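Long-range contacts in decapping and exoribonuclease protein 1 (Kluyveromyces lactis, PDB 4GPS), which removes the entire NAD cap from the 5' end of RNAs and has both mRNA decapping and 5'-3' exoribonuclease activity, using a divalent metal cation: residues Phe134-Thr140 and Ser335-Leu341; Leu269-Leu275 and Phe377-Gln382; Ser296-Phe300 and Ile328-Ser333; Leu311-Trp315 and Ile349-Ile353. One frame throughout, in Å; residues are numbered along the deposited sequence.

Contact 1: Phe134-Thr140 and Ser335-Leu341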
loop_
_atom_site.group_PDB
_atom_site.type_symbol
_atom_site.label_atom_id
_atom_site.label_comp_id
_atom_site.label_asym_id
_atom_site.label_seq_id
_atom_site.Cartn_x
_atom_site.Cartn_y
_atom_site.Cartn_z
ATOM N N PHE A 134 7.695 25.937 6.015
ATOM C CA PHE A 134 6.843 24.872 5.508
ATOM C C PHE A 134 5.531 25.430 4.955
ATOM O O PHE A 134 5.219 25.282 3.769
ATOM C CB PHE A 134 6.542 23.862 6.616
ATOM C CG PHE A 134 7.765 23.199 7.182
ATOM C CD1 PHE A 134 8.262 23.570 8.419
ATOM C CD2 PHE A 134 8.416 22.180 6.474
ATOM C CE1 PHE A 134 9.386 22.930 8.942
ATOM C CE2 PHE A 134 9.553 21.534 7.000
ATOM C CZ PHE A 134 10.032 21.906 8.225
ATOM N N ILE A 135 4.766 26.086 5.812
ATOM C CA ILE A 135 3.491 26.643 5.386
ATOM C C ILE A 135 3.666 27.888 4.489
ATOM O O ILE A 135 4.222 28.919 4.902
ATOM C CB ILE A 135 2.642 26.987 6.623
ATOM C CG1 ILE A 135 2.435 25.727 7.480
ATOM C CG2 ILE A 135 1.305 27.581 6.189
ATOM C CD1 ILE A 135 1.666 24.599 6.748
ATOM N N GLY A 136 3.200 27.789 3.254
ATOM C CA GLY A 136 3.305 28.915 2.337
ATOM C C GLY A 136 4.261 28.655 1.185
ATOM O O GLY A 136 4.314 29.401 0.209
ATOM N N ILE A 137 5.010 27.575 1.305
ATOM C CA ILE A 137 5.974 27.189 0.308
ATOM C C ILE A 137 5.290 26.592 -0.902
ATOM O O ILE A 137 4.390 25.759 -0.789
ATOM C CB ILE A 137 6.972 26.226 0.943
ATOM C CG1 ILE A 137 7.878 27.053 1.855
ATOM C CG2 ILE A 137 7.755 25.452 -0.117
ATOM C CD1 ILE A 137 8.951 26.261 2.526
ATOM N N ASP A 138 5.701 27.058 -2.068
ATOM C CA ASP A 138 5.141 26.599 -3.321
ATOM C C ASP A 138 5.724 25.230 -3.641
ATOM O O ASP A 138 6.905 25.136 -3.971
ATOM C CB ASP A 138 5.488 27.595 -4.442
ATOM C CG ASP A 138 4.766 27.283 -5.753
ATOM O OD1 ASP A 138 3.524 27.365 -5.775
ATOM O OD2 ASP A 138 5.423 26.955 -6.761
ATOM N N LEU A 139 4.903 24.180 -3.541
ATOM C CA LEU A 139 5.346 22.817 -3.825
ATOM C C LEU A 139 5.540 22.606 -5.316
ATOM O O LEU A 139 5.798 21.502 -5.772
ATOM C CB LEU A 139 4.318 21.795 -3.338
ATOM C CG LEU A 139 4.024 21.722 -1.848
ATOM C CD1 LEU A 139 2.864 20.777 -1.600
ATOM C CD2 LEU A 139 5.257 21.265 -1.118
ATOM N N THR A 140 5.424 23.675 -6.077
ATOM C CA THR A 140 5.544 23.582 -7.516
ATOM C C THR A 140 6.813 24.273 -8.018
ATOM O O THR A 140 7.161 24.175 -9.189
ATOM C CB THR A 140 4.243 24.156 -8.153
ATOM O OG1 THR A 140 3.497 23.069 -8.726
ATOM C CG2 THR A 140 4.524 25.262 -9.186
ATOM N N SER A 335 -2.785 28.345 -5.909
ATOM C CA SER A 335 -1.407 28.750 -5.684
ATOM C C SER A 335 -0.365 27.653 -5.580
ATOM O O SER A 335 0.824 27.935 -5.721
ATOM C CB SER A 335 -1.348 29.536 -4.399
ATOM O OG SER A 335 -1.326 28.618 -3.319
ATOM N N ASN A 336 -0.803 26.422 -5.320
ATOM C CA ASN A 336 0.104 25.296 -5.119
ATOM C C ASN A 336 0.931 25.443 -3.832
ATOM O O ASN A 336 1.954 24.756 -3.635
ATOM C CB ASN A 336 1.037 25.117 -6.309
ATOM C CG ASN A 336 0.338 24.488 -7.491
ATOM O OD1 ASN A 336 -0.205 23.366 -7.400
ATOM N ND2 ASN A 336 0.332 25.209 -8.613
ATOM N N GLU A 337 0.497 26.325 -2.942
ATOM C CA GLU A 337 1.238 26.466 -1.701
ATOM C C GLU A 337 0.788 25.479 -0.635
ATOM O O GLU A 337 -0.410 25.226 -0.505
ATOM C CB GLU A 337 1.060 27.862 -1.152
ATOM C CG GLU A 337 1.657 28.919 -2.016
ATOM C CD GLU A 337 1.511 30.285 -1.397
ATOM O OE1 GLU A 337 2.146 31.233 -1.916
ATOM O OE2 GLU A 337 0.757 30.403 -0.396
ATOM N N LEU A 338 1.737 24.941 0.135
ATOM C CA LEU A 338 1.401 24.036 1.239
ATOM C C LEU A 338 0.594 24.838 2.275
ATOM O O LEU A 338 1.109 25.762 2.894
ATOM C CB LEU A 338 2.680 23.463 1.878
ATOM C CG LEU A 338 2.542 22.644 3.177
ATOM C CD1 LEU A 338 1.657 21.426 2.960
ATOM C CD2 LEU A 338 3.915 22.181 3.641
ATOM N N GLU A 339 -0.681 24.499 2.448
ATOM C CA GLU A 339 -1.551 25.234 3.382
ATOM C C GLU A 339 -1.697 24.637 4.760
ATOM O O GLU A 339 -1.928 25.347 5.731
ATOM C CB GLU A 339 -2.959 25.360 2.819
ATOM C CG GLU A 339 -3.229 26.594 2.021
ATOM C CD GLU A 339 -4.667 26.636 1.548
ATOM O OE1 GLU A 339 -5.026 27.589 0.825
ATOM O OE2 GLU A 339 -5.438 25.710 1.901
ATOM N N GLN A 340 -1.575 23.326 4.851
ATOM C CA GLN A 340 -1.757 22.678 6.128
ATOM C C GLN A 340 -1.116 21.301 6.131
ATOM O O GLN A 340 -1.136 20.580 5.126
ATOM C CB GLN A 340 -3.270 22.564 6.408
ATOM C CG GLN A 340 -3.676 21.755 7.626
ATOM C CD GLN A 340 -5.207 21.556 7.705
ATOM O OE1 GLN A 340 -5.948 21.880 6.755
ATOM N NE2 GLN A 340 -5.681 21.006 8.826
ATOM N N LEU A 341 -0.517 20.969 7.261
ATOM C CA LEU A 341 0.081 19.677 7.475
ATOM C C LEU A 341 -0.800 19.038 8.536
ATOM O O LEU A 341 -1.094 19.671 9.551
ATOM C CB LEU A 341 1.483 19.820 8.043
ATOM C CG LEU A 341 2.628 19.972 7.069
ATOM C CD1 LEU A 341 3.939 20.023 7.873
ATOM C CD2 LEU A 341 2.617 18.806 6.102
#

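Contact 2: Leu269-Leu275 and Phe377-Gln382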
loop_
_atom_site.group_PDB
_atom_site.type_symbol
_atom_site.label_atom_id
_atom_site.label_comp_id
_atom_site.label_asym_id
_atom_site.label_seq_id
_atom_site.Cartn_x
_atom_site.Cartn_y
_atom_site.Cartn_z
ATOM N N LEU A 269 -3.070 -13.749 6.924
ATOM C CA LEU A 269 -4.320 -13.343 6.335
ATOM C C LEU A 269 -5.375 -14.414 6.619
ATOM O O LEU A 269 -6.551 -14.101 6.876
ATOM C CB LEU A 269 -4.085 -13.134 4.830
ATOM C CG LEU A 269 -4.971 -13.358 3.602
ATOM C CD1 LEU A 269 -6.415 -13.608 3.898
ATOM C CD2 LEU A 269 -4.829 -12.144 2.739
ATOM N N ASN A 270 -4.907 -15.661 6.630
ATOM C CA ASN A 270 -5.718 -16.867 6.813
ATOM C C ASN A 270 -5.066 -17.924 7.639
ATOM O O ASN A 270 -3.906 -17.846 7.983
ATOM C CB ASN A 270 -5.924 -17.583 5.472
ATOM C CG ASN A 270 -7.211 -17.298 4.906
ATOM O OD1 ASN A 270 -7.957 -16.498 5.468
ATOM N ND2 ASN A 270 -7.525 -17.919 3.791
ATOM N N ASP A 271 -5.827 -18.981 7.848
ATOM C CA ASP A 271 -5.306 -20.130 8.526
ATOM C C ASP A 271 -4.504 -20.878 7.463
ATOM O O ASP A 271 -3.789 -21.818 7.772
ATOM C CB ASP A 271 -6.453 -20.983 9.046
ATOM C CG ASP A 271 -6.850 -20.608 10.462
ATOM O OD1 ASP A 271 -7.938 -21.042 10.904
ATOM O OD2 ASP A 271 -6.066 -19.891 11.137
ATOM N N GLU A 272 -4.615 -20.444 6.206
ATOM C CA GLU A 272 -3.885 -21.110 5.125
ATOM C C GLU A 272 -2.936 -20.169 4.368
ATOM O O GLU A 272 -2.060 -20.619 3.618
ATOM C CB GLU A 272 -4.876 -21.701 4.119
ATOM C CG GLU A 272 -5.784 -22.801 4.646
ATOM C CD GLU A 272 -6.922 -23.119 3.686
ATOM O OE1 GLU A 272 -6.713 -23.090 2.453
ATOM O OE2 GLU A 272 -8.041 -23.410 4.164
ATOM N N ILE A 273 -3.085 -18.869 4.610
ATOM C CA ILE A 273 -2.339 -17.862 3.875
ATOM C C ILE A 273 -1.584 -16.783 4.678
ATOM O O ILE A 273 -2.158 -16.182 5.568
ATOM C CB ILE A 273 -3.345 -17.131 2.928
ATOM C CG1 ILE A 273 -3.925 -18.121 1.926
ATOM C CG2 ILE A 273 -2.687 -15.923 2.252
ATOM C CD1 ILE A 273 -5.160 -17.543 1.184
ATOM N N ASP A 274 -0.309 -16.544 4.346
ATOM C CA ASP A 274 0.489 -15.481 4.970
ATOM C C ASP A 274 0.906 -14.568 3.827
ATOM O O ASP A 274 0.870 -14.976 2.673
ATOM C CB ASP A 274 1.796 -15.983 5.634
ATOM C CG ASP A 274 1.573 -16.636 6.974
ATOM O OD1 ASP A 274 0.533 -16.368 7.598
ATOM O OD2 ASP A 274 2.451 -17.421 7.402
ATOM N N LEU A 275 1.331 -13.351 4.165
ATOM C CA LEU A 275 1.811 -12.394 3.189
ATOM C C LEU A 275 3.196 -11.882 3.604
ATOM O O LEU A 275 3.413 -11.567 4.775
ATOM C CB LEU A 275 0.876 -11.189 3.106
ATOM C CG LEU A 275 -0.507 -11.268 2.486
ATOM C CD1 LEU A 275 -0.876 -9.838 2.033
ATOM C CD2 LEU A 275 -0.534 -12.242 1.314
ATOM N N PHE A 377 -10.771 -8.765 0.310
ATOM C CA PHE A 377 -9.399 -9.167 0.562
ATOM C C PHE A 377 -9.329 -10.655 0.953
ATOM O O PHE A 377 -8.566 -11.422 0.362
ATOM C CB PHE A 377 -8.825 -8.304 1.695
ATOM C CG PHE A 377 -7.447 -8.696 2.126
ATOM C CD1 PHE A 377 -7.166 -8.897 3.466
ATOM C CD2 PHE A 377 -6.399 -8.744 1.208
ATOM C CE1 PHE A 377 -5.852 -9.115 3.890
ATOM C CE2 PHE A 377 -5.088 -8.961 1.614
ATOM C CZ PHE A 377 -4.812 -9.139 2.957
ATOM N N GLN A 378 -10.112 -11.023 1.968
ATOM C CA GLN A 378 -10.202 -12.394 2.476
ATOM C C GLN A 378 -10.637 -13.336 1.379
ATOM O O GLN A 378 -10.129 -14.462 1.301
ATOM C CB GLN A 378 -11.240 -12.492 3.607
ATOM C CG GLN A 378 -10.761 -11.956 4.969
ATOM C CD GLN A 378 -9.565 -12.743 5.513
ATOM O OE1 GLN A 378 -9.536 -13.976 5.423
ATOM N NE2 GLN A 378 -8.584 -12.037 6.087
ATOM N N HIS A 379 -11.571 -12.872 0.540
ATOM C CA HIS A 379 -12.103 -13.691 -0.551
ATOM C C HIS A 379 -11.166 -14.028 -1.710
ATOM O O HIS A 379 -10.842 -15.207 -1.874
ATOM C CB HIS A 379 -13.390 -13.081 -1.141
ATOM C CG HIS A 379 -14.036 -13.943 -2.188
ATOM N ND1 HIS A 379 -14.810 -15.040 -1.879
ATOM C CD2 HIS A 379 -13.994 -13.887 -3.542
ATOM C CE1 HIS A 379 -15.218 -15.623 -2.995
ATOM N NE2 HIS A 379 -14.739 -14.943 -4.017
ATOM N N ILE A 380 -10.734 -13.041 -2.511
ATOM C CA ILE A 380 -9.878 -13.358 -3.673
ATOM C C ILE A 380 -8.581 -13.964 -3.297
ATOM O O ILE A 380 -8.041 -14.720 -4.090
ATOM C CB ILE A 380 -9.461 -12.166 -4.620
ATOM C CG1 ILE A 380 -9.713 -10.855 -3.933
ATOM C CG2 ILE A 380 -10.038 -12.345 -6.033
ATOM C CD1 ILE A 380 -8.569 -10.510 -3.094
ATOM N N PHE A 381 -8.032 -13.637 -2.129
ATOM C CA PHE A 381 -6.777 -14.302 -1.843
ATOM C C PHE A 381 -6.947 -15.804 -1.657
ATOM O O PHE A 381 -6.097 -16.568 -2.082
ATOM C CB PHE A 381 -6.030 -13.631 -0.693
ATOM C CG PHE A 381 -5.140 -12.524 -1.155
ATOM C CD1 PHE A 381 -3.881 -12.802 -1.658
ATOM C CD2 PHE A 381 -5.581 -11.199 -1.137
ATOM C CE1 PHE A 381 -3.063 -11.770 -2.134
ATOM C CE2 PHE A 381 -4.787 -10.180 -1.605
ATOM C CZ PHE A 381 -3.520 -10.457 -2.108
ATOM N N GLN A 382 -8.073 -16.225 -1.092
ATOM C CA GLN A 382 -8.332 -17.642 -0.902
ATOM C C GLN A 382 -8.627 -18.224 -2.282
ATOM O O GLN A 382 -8.145 -19.296 -2.642
ATOM C CB GLN A 382 -9.529 -17.847 0.036
ATOM C CG GLN A 382 -9.819 -19.308 0.402
ATOM C CD GLN A 382 -8.639 -19.987 1.094
ATOM O OE1 GLN A 382 -7.843 -19.331 1.755
ATOM N NE2 GLN A 382 -8.533 -21.307 0.944
#

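Contact 3: Ser296-Phe300 and Ile328-Ser333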
loop_
_atom_site.group_PDB
_atom_site.type_symbol
_atom_site.label_atom_id
_atom_site.label_comp_id
_atom_site.label_asym_id
_atom_site.label_seq_id
_atom_site.Cartn_x
_atom_site.Cartn_y
_atom_site.Cartn_z
ATOM N N SER A 296 0.534 13.992 -0.596
ATOM C CA SER A 296 0.279 15.330 -1.105
ATOM C C SER A 296 -1.191 15.353 -1.541
ATOM O O SER A 296 -1.635 14.473 -2.266
ATOM C CB SER A 296 1.180 15.595 -2.306
ATOM O OG SER A 296 0.902 16.851 -2.883
ATOM N N SER A 297 -1.955 16.352 -1.113
ATOM C CA SER A 297 -3.361 16.391 -1.507
ATOM C C SER A 297 -3.975 17.788 -1.563
ATOM O O SER A 297 -3.432 18.766 -1.058
ATOM C CB SER A 297 -4.176 15.544 -0.518
ATOM O OG SER A 297 -5.471 15.258 -0.994
ATOM N N VAL A 298 -5.126 17.868 -2.195
ATOM C CA VAL A 298 -5.861 19.113 -2.227
ATOM C C VAL A 298 -6.931 18.787 -1.135
ATOM O O VAL A 298 -7.166 17.601 -0.857
ATOM C CB VAL A 298 -6.428 19.286 -3.659
ATOM C CG1 VAL A 298 -7.879 19.009 -3.706
ATOM C CG2 VAL A 298 -6.030 20.631 -4.202
ATOM N N HIS A 299 -7.531 19.777 -0.471
ATOM C CA HIS A 299 -8.544 19.462 0.553
ATOM C C HIS A 299 -9.587 18.452 0.043
ATOM O O HIS A 299 -10.027 18.509 -1.103
ATOM C CB HIS A 299 -9.210 20.743 1.099
ATOM C CG HIS A 299 -8.383 21.440 2.150
ATOM N ND1 HIS A 299 -8.170 20.907 3.410
ATOM C CD2 HIS A 299 -7.665 22.590 2.107
ATOM C CE1 HIS A 299 -7.358 21.697 4.092
ATOM N NE2 HIS A 299 -7.036 22.724 3.325
ATOM N N PHE A 300 -9.955 17.512 0.913
ATOM C CA PHE A 300 -10.862 16.427 0.553
ATOM C C PHE A 300 -12.302 16.763 0.326
ATOM O O PHE A 300 -12.900 17.511 1.092
ATOM C CB PHE A 300 -10.805 15.323 1.607
ATOM C CG PHE A 300 -9.506 14.588 1.629
ATOM C CD1 PHE A 300 -8.753 14.504 2.813
ATOM C CD2 PHE A 300 -9.007 14.008 0.468
ATOM C CE1 PHE A 300 -7.518 13.859 2.831
ATOM C CE2 PHE A 300 -7.763 13.353 0.477
ATOM C CZ PHE A 300 -7.022 13.285 1.664
ATOM N N ILE A 328 -0.323 14.308 5.984
ATOM C CA ILE A 328 -0.819 14.855 4.752
ATOM C C ILE A 328 -0.535 16.342 4.614
ATOM O O ILE A 328 -0.701 17.128 5.562
ATOM C CB ILE A 328 -2.316 14.592 4.647
ATOM C CG1 ILE A 328 -2.518 13.088 4.517
ATOM C CG2 ILE A 328 -2.939 15.391 3.480
ATOM C CD1 ILE A 328 -3.962 12.671 4.378
ATOM N N GLY A 329 -0.053 16.706 3.434
ATOM C CA GLY A 329 0.220 18.098 3.145
ATOM C C GLY A 329 -0.834 18.571 2.154
ATOM O O GLY A 329 -0.854 18.120 1.002
ATOM N N PHE A 330 -1.726 19.447 2.599
ATOM C CA PHE A 330 -2.773 19.949 1.722
ATOM C C PHE A 330 -2.274 21.217 1.084
ATOM O O PHE A 330 -1.732 22.097 1.756
ATOM C CB PHE A 330 -4.054 20.238 2.509
ATOM C CG PHE A 330 -4.647 19.030 3.172
ATOM C CD1 PHE A 330 -4.324 18.707 4.475
ATOM C CD2 PHE A 330 -5.568 18.233 2.504
ATOM C CE1 PHE A 330 -4.918 17.600 5.110
ATOM C CE2 PHE A 330 -6.160 17.128 3.131
ATOM C CZ PHE A 330 -5.830 16.819 4.435
ATOM N N ARG A 331 -2.428 21.306 -0.222
ATOM C CA ARG A 331 -1.977 22.503 -0.904
ATOM C C ARG A 331 -3.170 23.263 -1.433
ATOM O O ARG A 331 -4.205 22.671 -1.704
ATOM C CB ARG A 331 -1.030 22.163 -2.069
ATOM C CG ARG A 331 -1.703 21.436 -3.200
ATOM C CD ARG A 331 -0.759 21.203 -4.388
ATOM N NE ARG A 331 -1.520 20.629 -5.503
ATOM C CZ ARG A 331 -1.982 19.381 -5.525
ATOM N NH1 ARG A 331 -1.745 18.557 -4.502
ATOM N NH2 ARG A 331 -2.730 18.967 -6.542
ATOM N N ASN A 332 -3.007 24.582 -1.558
ATOM C CA ASN A 332 -4.031 25.470 -2.111
ATOM C C ASN A 332 -4.169 25.032 -3.578
ATOM O O ASN A 332 -3.158 24.826 -4.258
ATOM C CB ASN A 332 -3.527 26.911 -2.050
ATOM C CG ASN A 332 -4.570 27.908 -2.468
ATOM O OD1 ASN A 332 -5.492 28.202 -1.709
ATOM N ND2 ASN A 332 -4.444 28.429 -3.684
ATOM N N SER A 333 -5.395 24.889 -4.075
ATOM C CA SER A 333 -5.584 24.446 -5.465
ATOM C C SER A 333 -4.987 25.428 -6.459
ATOM O O SER A 333 -4.298 25.026 -7.398
ATOM C CB SER A 333 -7.073 24.261 -5.787
ATOM O OG SER A 333 -7.667 23.289 -4.930
HETATM O O HOH W 1 -6.916 22.627 -1.094
#

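Contact 4: Leu311-Trp315 and Ile349-Ile353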
loop_
_atom_site.group_PDB
_atom_site.type_symbol
_atom_site.label_atom_id
_atom_site.label_comp_id
_atom_site.label_asym_id
_atom_site.label_seq_id
_atom_site.Cartn_x
_atom_site.Cartn_y
_atom_site.Cartn_z
ATOM N N LEU A 311 -8.570 8.033 -0.297
ATOM C CA LEU A 311 -8.673 7.818 1.147
ATOM C C LEU A 311 -8.708 6.314 1.453
ATOM O O LEU A 311 -7.990 5.845 2.339
ATOM C CB LEU A 311 -9.920 8.507 1.707
ATOM C CG LEU A 311 -9.851 10.043 1.646
ATOM C CD1 LEU A 311 -11.238 10.599 1.791
ATOM C CD2 LEU A 311 -8.926 10.598 2.739
ATOM N N LEU A 312 -9.496 5.547 0.700
ATOM C CA LEU A 312 -9.558 4.108 0.944
ATOM C C LEU A 312 -8.194 3.464 0.686
ATOM O O LEU A 312 -7.726 2.634 1.462
ATOM C CB LEU A 312 -10.627 3.449 0.056
ATOM C CG LEU A 312 -10.753 1.919 0.113
ATOM C CD1 LEU A 312 -11.183 1.516 1.540
ATOM C CD2 LEU A 312 -11.737 1.402 -0.965
ATOM N N ARG A 313 -7.539 3.873 -0.392
ATOM C CA ARG A 313 -6.249 3.314 -0.752
ATOM C C ARG A 313 -5.236 3.607 0.349
ATOM O O ARG A 313 -4.445 2.755 0.741
ATOM C CB ARG A 313 -5.811 3.909 -2.097
ATOM C CG ARG A 313 -5.052 2.940 -2.983
ATOM C CD ARG A 313 -4.807 3.476 -4.393
ATOM N NE ARG A 313 -4.355 2.381 -5.255
ATOM C CZ ARG A 313 -3.144 1.866 -5.171
ATOM N NH1 ARG A 313 -2.302 2.371 -4.298
ATOM N NH2 ARG A 313 -2.797 0.815 -5.883
ATOM N N MET A 314 -5.314 4.822 0.865
ATOM C CA MET A 314 -4.447 5.331 1.925
ATOM C C MET A 314 -4.629 4.421 3.163
ATOM O O MET A 314 -3.665 3.961 3.790
ATOM C CB MET A 314 -4.917 6.750 2.247
ATOM C CG MET A 314 -3.914 7.717 2.683
ATOM S SD MET A 314 -4.612 9.407 2.695
ATOM C CE MET A 314 -4.374 9.888 0.939
ATOM N N TRP A 315 -5.886 4.200 3.523
ATOM C CA TRP A 315 -6.203 3.349 4.635
ATOM C C TRP A 315 -5.625 1.945 4.390
ATOM O O TRP A 315 -4.974 1.399 5.275
ATOM C CB TRP A 315 -7.724 3.262 4.800
ATOM C CG TRP A 315 -8.156 2.266 5.848
ATOM C CD1 TRP A 315 -8.149 2.443 7.215
ATOM C CD2 TRP A 315 -8.575 0.922 5.622
ATOM N NE1 TRP A 315 -8.528 1.292 7.841
ATOM C CE2 TRP A 315 -8.797 0.337 6.894
ATOM C CE3 TRP A 315 -8.778 0.142 4.468
ATOM C CZ2 TRP A 315 -9.222 -0.995 7.044
ATOM C CZ3 TRP A 315 -9.197 -1.188 4.621
ATOM C CH2 TRP A 315 -9.412 -1.737 5.901
ATOM N N ILE A 349 -7.774 7.833 9.673
ATOM C CA ILE A 349 -8.169 7.705 8.258
ATOM C C ILE A 349 -9.414 6.841 8.212
ATOM O O ILE A 349 -10.314 7.121 7.455
ATOM C CB ILE A 349 -7.142 7.001 7.362
ATOM C CG1 ILE A 349 -5.861 7.788 7.326
ATOM C CG2 ILE A 349 -7.672 6.962 5.923
ATOM C CD1 ILE A 349 -6.057 9.150 6.652
ATOM N N TYR A 350 -9.458 5.805 9.046
ATOM C CA TYR A 350 -10.614 4.897 9.095
ATOM C C TYR A 350 -11.928 5.617 9.390
ATOM O O TYR A 350 -12.926 5.438 8.695
ATOM C CB TYR A 350 -10.429 3.833 10.176
ATOM C CG TYR A 350 -11.603 2.907 10.235
ATOM C CD1 TYR A 350 -11.821 1.979 9.224
ATOM C CD2 TYR A 350 -12.556 3.012 11.252
ATOM C CE1 TYR A 350 -12.967 1.170 9.206
ATOM C CE2 TYR A 350 -13.713 2.205 11.246
ATOM C CZ TYR A 350 -13.906 1.281 10.211
ATOM O OH TYR A 350 -15.013 0.451 10.195
ATOM N N HIS A 351 -11.908 6.410 10.453
ATOM C CA HIS A 351 -13.086 7.148 10.874
ATOM C C HIS A 351 -13.526 8.114 9.768
ATOM O O HIS A 351 -14.712 8.257 9.535
ATOM C CB HIS A 351 -12.806 7.907 12.194
ATOM C CG HIS A 351 -13.915 8.833 12.605
ATOM N ND1 HIS A 351 -15.167 8.382 12.988
ATOM C CD2 HIS A 351 -13.989 10.188 12.601
ATOM C CE1 HIS A 351 -15.960 9.419 13.191
ATOM N NE2 HIS A 351 -15.272 10.526 12.962
ATOM N N LYS A 352 -12.587 8.766 9.081
ATOM C CA LYS A 352 -12.964 9.687 8.011
ATOM C C LYS A 352 -13.749 8.934 6.906
ATOM O O LYS A 352 -14.691 9.485 6.337
ATOM C CB LYS A 352 -11.702 10.374 7.435
ATOM C CG LYS A 352 -11.947 11.607 6.545
ATOM C CD LYS A 352 -10.636 12.372 6.333
ATOM C CE LYS A 352 -10.829 13.671 5.545
ATOM N NZ LYS A 352 -11.803 14.639 6.186
ATOM N N ILE A 353 -13.395 7.677 6.627
ATOM C CA ILE A 353 -14.105 6.927 5.580
ATOM C C ILE A 353 -15.203 5.969 6.040
ATOM O O ILE A 353 -15.875 5.370 5.198
ATOM C CB ILE A 353 -13.124 6.134 4.635
ATOM C CG1 ILE A 353 -12.368 5.064 5.411
ATOM C CG2 ILE A 353 -12.100 7.092 4.003
ATOM C CD1 ILE A 353 -11.410 4.302 4.529
#

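Contact 1: Phe134-Thr140 and Ser335-Leu341
Residues Gly136-Leu139 and Asn336-Leu338 meet in a short, strand-like backbone pairing, in which the loop between helices 128-131 and 156-167 docks beside the start of strand 338-344. A single beta bridge, Asp138 with Glu337, marks the register. Three backbone hydrogen bonds hold it: Gly136 N to Leu338 O (2.9 Å), Leu338 N to Ile137 O (2.9 Å) and Leu139 N to Asn336 O (3.0 Å). A type II turn from Phe134 to Ile137 presents the first of these donors. Leu338 fills the apolar side: with CG anti to the backbone N (chi1 172°), it meets Ile135 CD1 through CG (4.2 Å) and Leu139 CG through CB (4.3 Å), while its CD2 is in van der Waals contact with Phe134 O at 3.4 Å. Glu337, extended beyond CG, lays CD 3.3 Å from Gly136 O; a glycine here would probably leave that carbonyl uncovered and this edge of the turn looser. Ser335 OG accepts from Glu337 N at 3.0 Å, an ST turn.

Contact 2: Leu269-Leu275 and Phe377-Gln382
Leu269 CD2 lies over one face of the Phe377 ring, although the modelled approach is too short to be trusted, while Leu275 CD1 meets that ring at its edge, 4.1 Å from CZ. The Phe381 ring receives both leucines obliquely, Leu269 CD2 lying 3.9 Å from its CG, and its edge is turned to the carbonyl O of Phe377. Phe178 of strand 176-181 adds an edge-to-face partner to Phe381. Two glutamines frame this apolar patch. Gln378, bent at chi2 (-62°), brings NE2 to Leu269 O at 3.0 Å, with the acceptor almost exactly in the amide plane; a leucine in its place, having no amide, would probably leave the Leu269 carbonyl without a mate and the loop less firmly tied to the helix. Gln382 NE2 reaches Glu272 OE1 at 3.0 Å from above the carboxylate plane, the two flat groups standing perpendicular, and Lys385 forms a salt bridge to the same oxygen. Ile273 CD1 lies 3.5 Å from Phe381 O. Ile273 O takes the backbone N-H of both Leu269 and Asn270, closing the tight turn. This is helix-on-sheet packing: helix 370-393 packs on the hairpin formed by strands 259-268 and 273-285, with segments 377-382 and 273-275 at 105°.

Contact 3: Ser296-Phe300 and Ile328-Ser333
Phe330 stacks against His299 and turns its edge into Phe300, making the centre of an aromatic cluster. The His299 pair is an offset stack, with planes only 5° apart and centroids 4.7 Å apart; the Phe300 pair is edge-to-face, with centroids 5.5 Å apart. Phe300 is also met at its edge by Ile328 CD1. Next to the rings lies the strand pairing: Ser297 N donates to Gly329 O at 3.0 Å, and Arg331 N to Ser297 O at 2.9 Å, nearly along the C=O axis. They belong to the parallel pairing of strands 290-297 and 325-331, which helix 305-319 links in a beta-alpha-beta unit of the PD-(D/E)XK nuclease core. Beyond the last bridge, a water accepts from His299 N and donates to Arg331 O. Ser297 OG donates to Val298 O at 2.9 Å and so ties the strand to the departing loop. Val298 CG2 lies loosely over one face of the Arg331 guanidinium, while Ser296 OG is bonded to Thr238 of helix 233-246. Strand 290-297 also carries the metal ligands Glu293 and Ile294. Backbone bonds join this metal-bearing strand to its neighbour, and aromatic packing holds the loop that leaves it.

Contact 4: Leu311-Trp315 and Ile349-Ile353
Leu311 and Trp315 of helix 305-319 pack against Ile349 and Ile353 of helix 346-353, the two segments running roughly antiparallel, their axes 9.6 Å apart and at 147°. Among the apolar contacts, Ile353 splits its branches: CG2 reaches Leu311 CB at 3.5 Å, while CD1 lies 3.8 Å from Trp315 CB and touches Leu312. Its CG1 sits between backbone N and carbonyl carbon (chi1 64°), which sends CD1 into the groove between Leu312 and Trp315. One turn earlier, Ile349 CG2 touches Trp315 CB at 3.9 Å, and Ile349 CD1 meets Met314 SD. The aromatic pair lies side by side, the five-membered ring of Trp315 and the Tyr350 ring inclined at 47°, with Trp315 NE1 at the tyrosine edge, 3.6 Å from CD1. Helix 305-319 connects the beta-alpha-beta strands, and Met314 is close to Lys295 and Gln317, which probably bind substrate. Shape and hydrophobicity hold this buried interface, and the polar ends of Trp315 and Tyr350 are satisfied outside the two helices, NE1 by Thr79, OH by Val76 O and Asn371.

Overall arrangement
The four contacts show how one fold changes its chemistry with depth. Contact 4 is the buried one, held by hydrophobic fit; the others are partly buried and combine packing with hydrogen bonds. Contacts 1 and 3 adjoin, with centres 9 Å apart, since strands 338-344 and 325-331 are neighbours and Glu339 and Gln340 both face Phe330 in a classic bulge. Both rely on backbone bonds, yet contact 1 docks an irregular loop whereas contact 3 pairs parallel strands. Phe300 links contact 3 to contact 4, touching Leu311 and Lys352. Contact 2 lies across the chain's centre from contacts 1 and 3, where its hydrogen bonds come from side-chain amides.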